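Local coordinates for citrate lyase subunit beta-like protein (Mycobacterium tuberculosis H37Rv, PDB 6CHU) that is a magnesium-binding lyase of the HpcH/HpaI aldolase family that acts in itaconate dissimilation and leucine catabolism, at residues Gly77-Asp80 / Gln81-Leu85; Tyr163-Val166 / Ala167-Val170; Ser220-Pro223 / Val224-Ala228. All coordinates share one frame; numbering follows the deposited sequence.

Overall arrangement
All three interactions sit near the start of a helix on the outside of one TIM barrel, and none touches another. Interaction 1 opens helix 79-89, between strands 69-72 and 95-98; interaction 2 opens helix 165-180, and interaction 3 lies on helix 221-228, after the eighth strand. Centres of interactions 1 and 3 lie 33 Å apart on opposite sides of the chain's centre, whereas interactions 2 and 3 approach to about 10 Å between nearest atoms. Glu120 and Asp146 form the metal site; a bound magnesium ion lies about 11, 13 and 14 Å from the side chains of Val170, Thr78 and Gln221. Only interaction 2 reaches neighbouring subunits of the trimer.

Interaction 1 (Gly77-Asp80 / Gln81-Leu85); sequences GTAD and QARDL
With chi1 at 66°, Thr78 holds OG1 between its own backbone N and carbonyl carbon, and from there the hydroxyl oxygen accepts the N-H of Gln81 (OG1 to N 3.1 Å). This is the N-cap bond of helix 79-89: the side chain stands in for the carbonyl that a preceding turn would supply. Threonine suits the place because its short branch brings an acceptor close to the chain; the same hydroxyl also bonds to Ala75 O. The CG of Gln81 lies anti to its backbone N (chi1 -163°) and its chain runs on extended, crossing the threonine side chain at about a right angle, with CB 3.5 Å from Thr78 OG1. At its end the amide is shared out: OE1 accepts from a water that in turn accepts from Gly77 N, and NE2 donates to Asn74 O, so one side chain ties the helix to the loop that leads into it.

Regular helix bonds follow, Arg83 N to Ala79 O at 3.1 Å and Asp84 N to Asp80 O at 2.8 Å. In Arg83, chi1 (-57°) sets CG 3.3 Å from Ala79 O; the bends beyond it turn the guanidinium back, one face over Ala82 CB and towards Ala79 O, while it pairs with Glu86. Asp80 and Asp84, their OD1 atoms 5.5 Å apart, both form salt bridges to Arg56 of helix 52-61. The helix dipole probably stabilises Asp80, in the first turn. Asp84 OD1 instead lies 3.1 Å from Asp80 O, two acceptors together, and Arg56, with Asn74 donating to OD2, probably balances that charge and crowding.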
loop_
_atom_site.group_PDB
_atom_site.type_symbol
_atom_site.label_atom_id
_atom_site.label_comp_id
_atom_site.label_asym_id
_atom_site.label_seq_id
_atom_site.Cartn_x
_atom_site.Cartn_y
_atom_site.Cartn_z
ATOM N N GLY A 77 25.884 4.512 8.685
ATOM C CA GLY A 77 26.603 5.759 8.568
ATOM C C GLY A 77 26.909 6.464 9.870
ATOM O O GLY A 77 27.577 7.505 9.843
ATOM N N THR A 78 26.456 5.946 11.007
ATOM C CA THR A 78 26.736 6.603 12.278
ATOM C C THR A 78 28.049 6.110 12.872
ATOM O O THR A 78 28.465 4.965 12.664
ATOM C CB THR A 78 25.607 6.376 13.291
ATOM O OG1 THR A 78 25.532 4.986 13.649
ATOM C CG2 THR A 78 24.266 6.834 12.719
ATOM N N ALA A 79 28.699 6.992 13.632
ATOM C CA ALA A 79 29.893 6.577 14.358
ATOM C C ALA A 79 29.558 5.498 15.379
ATOM O O ALA A 79 30.374 4.601 15.623
ATOM C CB ALA A 79 30.555 7.782 15.038
ATOM N N ASP A 80 28.351 5.550 15.961
ATOM C CA ASP A 80 27.942 4.506 16.896
ATOM C C ASP A 80 27.949 3.135 16.237
ATOM O O ASP A 80 28.410 2.158 16.838
ATOM C CB ASP A 80 26.560 4.805 17.474
ATOM C CG ASP A 80 26.616 5.748 18.659
ATOM O OD1 ASP A 80 27.550 5.641 19.491
ATOM O OD2 ASP A 80 25.712 6.601 18.748
ATOM N N GLN A 81 27.448 3.037 15.003
ATOM C CA GLN A 81 27.438 1.731 14.350
ATOM C C GLN A 81 28.852 1.195 14.174
ATOM O O GLN A 81 29.098 -0.006 14.356
ATOM C CB GLN A 81 26.725 1.788 12.998
ATOM C CG GLN A 81 26.344 0.380 12.528
ATOM C CD GLN A 81 26.103 0.289 11.041
ATOM O OE1 GLN A 81 27.046 0.257 10.255
ATOM N NE2 GLN A 81 24.828 0.250 10.641
ATOM N N ALA A 82 29.803 2.072 13.836
ATOM C CA ALA A 82 31.186 1.629 13.703
ATOM C C ALA A 82 31.708 1.079 15.021
ATOM O O ALA A 82 32.368 0.032 15.052
ATOM C CB ALA A 82 32.064 2.783 13.212
ATOM N N ARG A 83 31.407 1.767 16.127
ATOM C CA ARG A 83 31.796 1.272 17.443
ATOM C C ARG A 83 31.100 -0.047 17.766
ATOM O O ARG A 83 31.721 -0.954 18.334
ATOM C CB ARG A 83 31.481 2.319 18.513
ATOM C CG ARG A 83 32.130 3.686 18.287
ATOM C CD ARG A 83 33.647 3.647 18.414
ATOM N NE ARG A 83 34.320 3.197 17.196
ATOM C CZ ARG A 83 34.503 3.951 16.113
ATOM N NH1 ARG A 83 34.047 5.197 16.085
ATOM N NH2 ARG A 83 35.137 3.456 15.056
ATOM N N ASP A 84 29.816 -0.170 17.399
ATOM C CA ASP A 84 29.065 -1.405 17.636
ATOM C C ASP A 84 29.720 -2.595 16.950
ATOM O O ASP A 84 29.857 -3.673 17.539
ATOM C CB ASP A 84 27.629 -1.272 17.123
ATOM C CG ASP A 84 26.846 -0.189 17.819
ATOM O OD1 ASP A 84 27.222 0.217 18.942
ATOM O OD2 ASP A 84 25.848 0.250 17.223
ATOM N N LEU A 85 30.077 -2.434 15.676
ATOM C CA LEU A 85 30.654 -3.558 14.944
ATOM C C LEU A 85 32.005 -3.954 15.516
ATOM O O LEU A 85 32.348 -5.148 15.550
ATOM C CB LEU A 85 30.764 -3.211 13.460
ATOM C CG LEU A 85 29.434 -2.956 12.742
ATOM C CD1 LEU A 85 29.680 -2.753 11.251
ATOM C CD2 LEU A 85 28.442 -4.092 12.964
HETATM O O HOH W 1 27.345 2.200 8.184
#

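Interaction 2 (Tyr163-Val166 / Ala167-Val170); sequences YRDV and ARHV. With ACT (acetate ion), chain C.
Arg168, in the first turn of helix 165-180, one of the outer helices of the TIM barrel, lays its CG alongside CB of Tyr163, 3.6 Å away and just before the N-cap Arg164. Arg168 CD lies 3.4 Å from Tyr163 O; the bend beyond it at chi3 (82°) brings the guanidinium round so that the same oxygen sits at its edge, in plane, with NH1 3.7 Å away. The tyrosine ring heads the other way, meeting Ala167 CB obliquely through CD1 (3.9 Å) and packing edge-to-face with Trp142; a small methyl suits this buried site.

Asp165 and Arg168 hold their flat groups nearly crosswise, the planes 76° apart. They attract only as nearby opposite charges (Asp165 OD1 to Arg168 NE 4.5 Å), with no N-H pointing at the oxygen. Their salt bridges are made between subunits instead: Asp165 OD2 with Arg168 of the second subunit, and Arg168 NE with Asp165 of the third, a cyclic exchange that fits a homotrimer. His169 adds edge-to-face contacts with its counterparts in both neighbours.

An acetate, probably from the crystallisation liquor, occupies the helix N-terminus: Asp165 N donates to its O at 2.9 Å, and Val166 N to its OXT at 2.8 Å.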
loop_
_atom_site.group_PDB
_atom_site.type_symbol
_atom_site.label_atom_id
_atom_site.label_comp_id
_atom_site.label_asym_id
_atom_site.label_seq_id
_atom_site.Cartn_x
_atom_site.Cartn_y
_atom_site.Cartn_z
ATOM N N TYR A 163 -3.887 1.520 14.734
ATOM C CA TYR A 163 -2.854 2.179 13.950
ATOM C C TYR A 163 -3.476 3.173 12.974
ATOM O O TYR A 163 -4.542 2.930 12.402
ATOM C CB TYR A 163 -2.037 1.141 13.170
ATOM C CG TYR A 163 -0.941 0.468 13.968
ATOM C CD1 TYR A 163 0.005 1.217 14.656
ATOM C CD2 TYR A 163 -0.858 -0.920 14.034
ATOM C CE1 TYR A 163 1.019 0.598 15.385
ATOM C CE2 TYR A 163 0.150 -1.551 14.762
ATOM C CZ TYR A 163 1.081 -0.784 15.436
ATOM O OH TYR A 163 2.084 -1.404 16.159
ATOM N N ARG A 164 -2.785 4.298 12.767
ATOM C CA ARG A 164 -3.177 5.194 11.687
ATOM C C ARG A 164 -2.806 4.559 10.344
ATOM O O ARG A 164 -2.040 3.598 10.277
ATOM C CB ARG A 164 -2.526 6.566 11.863
ATOM C CG ARG A 164 -3.027 7.302 13.122
ATOM C CD ARG A 164 -2.323 8.630 13.349
ATOM N NE ARG A 164 -2.761 9.238 14.618
ATOM C CZ ARG A 164 -3.908 9.884 14.791
ATOM N NH1 ARG A 164 -4.767 10.040 13.784
ATOM N NH2 ARG A 164 -4.212 10.381 15.986
ATOM N N ASP A 165 -3.366 5.110 9.261
ATOM C CA ASP A 165 -3.323 4.417 7.973
ATOM C C ASP A 165 -1.901 4.236 7.447
ATOM O O ASP A 165 -1.567 3.163 6.919
ATOM C CB ASP A 165 -4.180 5.159 6.945
ATOM C CG ASP A 165 -5.669 4.884 7.112
ATOM O OD1 ASP A 165 -6.039 4.059 7.986
ATOM O OD2 ASP A 165 -6.472 5.491 6.363
ATOM N N VAL A 166 -1.047 5.268 7.543
ATOM C CA VAL A 166 0.301 5.102 6.990
ATOM C C VAL A 166 1.059 4.019 7.745
ATOM O O VAL A 166 1.873 3.291 7.156
ATOM C CB VAL A 166 1.083 6.438 6.958
ATOM C CG1 VAL A 166 1.525 6.870 8.361
ATOM C CG2 VAL A 166 2.296 6.308 6.017
ATOM N N ALA A 167 0.766 3.846 9.040
ATOM C CA ALA A 167 1.376 2.757 9.797
ATOM C C ALA A 167 0.870 1.400 9.314
ATOM O O ALA A 167 1.659 0.465 9.116
ATOM C CB ALA A 167 1.098 2.944 11.292
ATOM N N ARG A 168 -0.443 1.271 9.126
ATOM C CA ARG A 168 -0.987 0.038 8.566
ATOM C C ARG A 168 -0.386 -0.254 7.200
ATOM O O ARG A 168 -0.105 -1.412 6.871
ATOM C CB ARG A 168 -2.508 0.133 8.471
ATOM C CG ARG A 168 -3.159 0.368 9.820
ATOM C CD ARG A 168 -4.592 0.869 9.650
ATOM N NE ARG A 168 -5.548 -0.199 9.395
ATOM C CZ ARG A 168 -6.502 -0.561 10.252
ATOM N NH1 ARG A 168 -6.622 0.063 11.416
ATOM N NH2 ARG A 168 -7.341 -1.545 9.943
ATOM N N HIS A 169 -0.172 0.789 6.397
ATOM C CA HIS A 169 0.372 0.614 5.051
ATOM C C HIS A 169 1.790 0.054 5.103
ATOM O O HIS A 169 2.135 -0.882 4.366
ATOM C CB HIS A 169 0.337 1.969 4.337
ATOM C CG HIS A 169 0.667 1.923 2.873
ATOM N ND1 HIS A 169 -0.304 1.909 1.898
ATOM C CD2 HIS A 169 1.853 1.978 2.225
ATOM C CE1 HIS A 169 0.272 1.925 0.707
ATOM N NE2 HIS A 169 1.581 1.968 0.877
ATOM N N VAL A 170 2.629 0.610 5.981
ATOM C CA VAL A 170 4.012 0.134 6.103
ATOM C C VAL A 170 4.054 -1.274 6.692
ATOM O O VAL A 170 4.882 -2.110 6.289
ATOM C CB VAL A 170 4.833 1.140 6.931
ATOM C CG1 VAL A 170 6.211 0.569 7.299
ATOM C CG2 VAL A 170 4.973 2.466 6.160
HETATM C C ACT C . -3.448 8.289 8.137
HETATM O O ACT C . -4.218 7.837 9.053
HETATM O OXT ACT C . -2.386 7.767 7.638
HETATM C CH3 ACT C . -3.848 9.684 7.512
#

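Interaction 3 (Ser220-Pro223 / Val224-Ala228); sequences SQIP and VVRKA
Ile222, one turn before Arg226, sets its CG2 over the centre of the guanidinium, 3.6 Å from Arg226 CZ. The arginine chain reaches this position extended from CG to NE, with CG anti to the carbonyl carbon (chi1 -74°), and passes the isoleucine obliquely; a branched side chain offers the methyl that meets one flat face. NH1 forms a salt bridge with Asp37, tying the helix to the region just before strand 38-42.

The tight side faces the barrel. There Val225, with CG2 3.6 Å from Gln221 O, packs on strand 213-216 beside Ile222, and Val224 rests on helix 196-209. Gln221 is buried too, but its amide is well supplied: OE1 accepts from Ile217 N and His218 N, and NE2 donates to His190 O.

The opposite character belongs to Pro223 and Lys227, both exposed. Proline suits the first turn, where its missing N-H costs no helix bond, and its O still accepts from Lys227 N at 3.0 Å; the lysine then runs fully extended away from the turn. Arg226 N to Ile222 O, 2.9 Å and 173° at the hydrogen, continues the regular ladder of an alpha-helix following the eighth strand of a TIM barrel.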
loop_
_atom_site.group_PDB
_atom_site.type_symbol
_atom_site.label_atom_id
_atom_site.label_comp_id
_atom_site.label_asym_id
_atom_site.label_seq_id
_atom_site.Cartn_x
_atom_site.Cartn_y
_atom_site.Cartn_z
ATOM N N SER A 220 6.446 -9.085 30.387
ATOM C CA SER A 220 5.045 -9.439 30.614
ATOM C C SER A 220 4.282 -9.608 29.306
ATOM O O SER A 220 3.222 -10.246 29.296
ATOM C CB SER A 220 4.360 -8.370 31.470
ATOM O OG SER A 220 4.279 -7.157 30.741
ATOM N N GLN A 221 4.789 -9.048 28.211
ATOM C CA GLN A 221 4.126 -9.188 26.923
ATOM C C GLN A 221 4.384 -10.538 26.269
ATOM O O GLN A 221 3.615 -10.939 25.388
ATOM C CB GLN A 221 4.572 -8.062 25.985
ATOM C CG GLN A 221 4.287 -6.665 26.536
ATOM C CD GLN A 221 4.802 -5.564 25.625
ATOM O OE1 GLN A 221 5.975 -5.540 25.271
ATOM N NE2 GLN A 221 3.918 -4.641 25.242
ATOM N N ILE A 222 5.436 -11.252 26.678
ATOM C CA ILE A 222 5.786 -12.508 26.004
ATOM C C ILE A 222 4.686 -13.557 26.125
ATOM O O ILE A 222 4.349 -14.187 25.109
ATOM C CB ILE A 222 7.147 -13.022 26.505
ATOM C CG1 ILE A 222 8.275 -12.068 26.094
ATOM C CG2 ILE A 222 7.409 -14.416 25.961
ATOM C CD1 ILE A 222 8.588 -12.058 24.591
ATOM N N PRO A 223 4.098 -13.811 27.300
ATOM C CA PRO A 223 3.010 -14.804 27.357
ATOM C C PRO A 223 1.836 -14.443 26.471
ATOM O O PRO A 223 1.213 -15.332 25.871
ATOM C CB PRO A 223 2.614 -14.805 28.842
ATOM C CG PRO A 223 3.817 -14.324 29.552
ATOM C CD PRO A 223 4.447 -13.315 28.645
ATOM N N VAL A 224 1.516 -13.153 26.374
ATOM C CA VAL A 224 0.392 -12.729 25.546
ATOM C C VAL A 224 0.665 -13.061 24.086
ATOM O O VAL A 224 -0.197 -13.603 23.381
ATOM C CB VAL A 224 0.117 -11.228 25.759
ATOM C CG1 VAL A 224 -1.089 -10.775 24.953
ATOM C CG2 VAL A 224 -0.090 -10.944 27.246
ATOM N N VAL A 225 1.881 -12.768 23.623
ATOM C CA VAL A 225 2.269 -13.043 22.243
ATOM C C VAL A 225 2.252 -14.543 21.967
ATOM O O VAL A 225 1.691 -14.999 20.965
ATOM C CB VAL A 225 3.651 -12.430 21.956
ATOM C CG1 VAL A 225 4.264 -13.040 20.693
ATOM C CG2 VAL A 225 3.523 -10.921 21.834
ATOM N N ARG A 226 2.874 -15.333 22.850
ATOM C CA ARG A 226 2.921 -16.777 22.635
ATOM C C ARG A 226 1.521 -17.369 22.538
ATOM O O ARG A 226 1.263 -18.240 21.697
ATOM C CB ARG A 226 3.714 -17.456 23.755
ATOM C CG ARG A 226 5.221 -17.245 23.668
ATOM C CD ARG A 226 5.916 -17.794 24.899
ATOM N NE ARG A 226 7.367 -17.799 24.760
ATOM C CZ ARG A 226 8.204 -17.882 25.788
ATOM N NH1 ARG A 226 9.514 -17.889 25.583
ATOM N NH2 ARG A 226 7.728 -17.952 27.022
ATOM N N LYS A 227 0.598 -16.912 23.386
ATOM C CA LYS A 227 -0.776 -17.400 23.300
ATOM C C LYS A 227 -1.454 -16.926 22.016
ATOM O O LYS A 227 -2.243 -17.664 21.416
ATOM C CB LYS A 227 -1.574 -16.948 24.523
ATOM C CG LYS A 227 -3.023 -17.426 24.538
ATOM C CD LYS A 227 -3.709 -17.055 25.845
ATOM C CE LYS A 227 -5.209 -17.308 25.787
ATOM N NZ LYS A 227 -5.881 -16.860 27.040
ATOM N N ALA A 228 -1.157 -15.701 21.573
ATOM C CA ALA A 228 -1.837 -15.159 20.401
ATOM C C ALA A 228 -1.462 -15.904 19.129
ATOM O O ALA A 228 -2.233 -15.906 18.163
ATOM C CB ALA A 228 -1.516 -13.675 20.236
#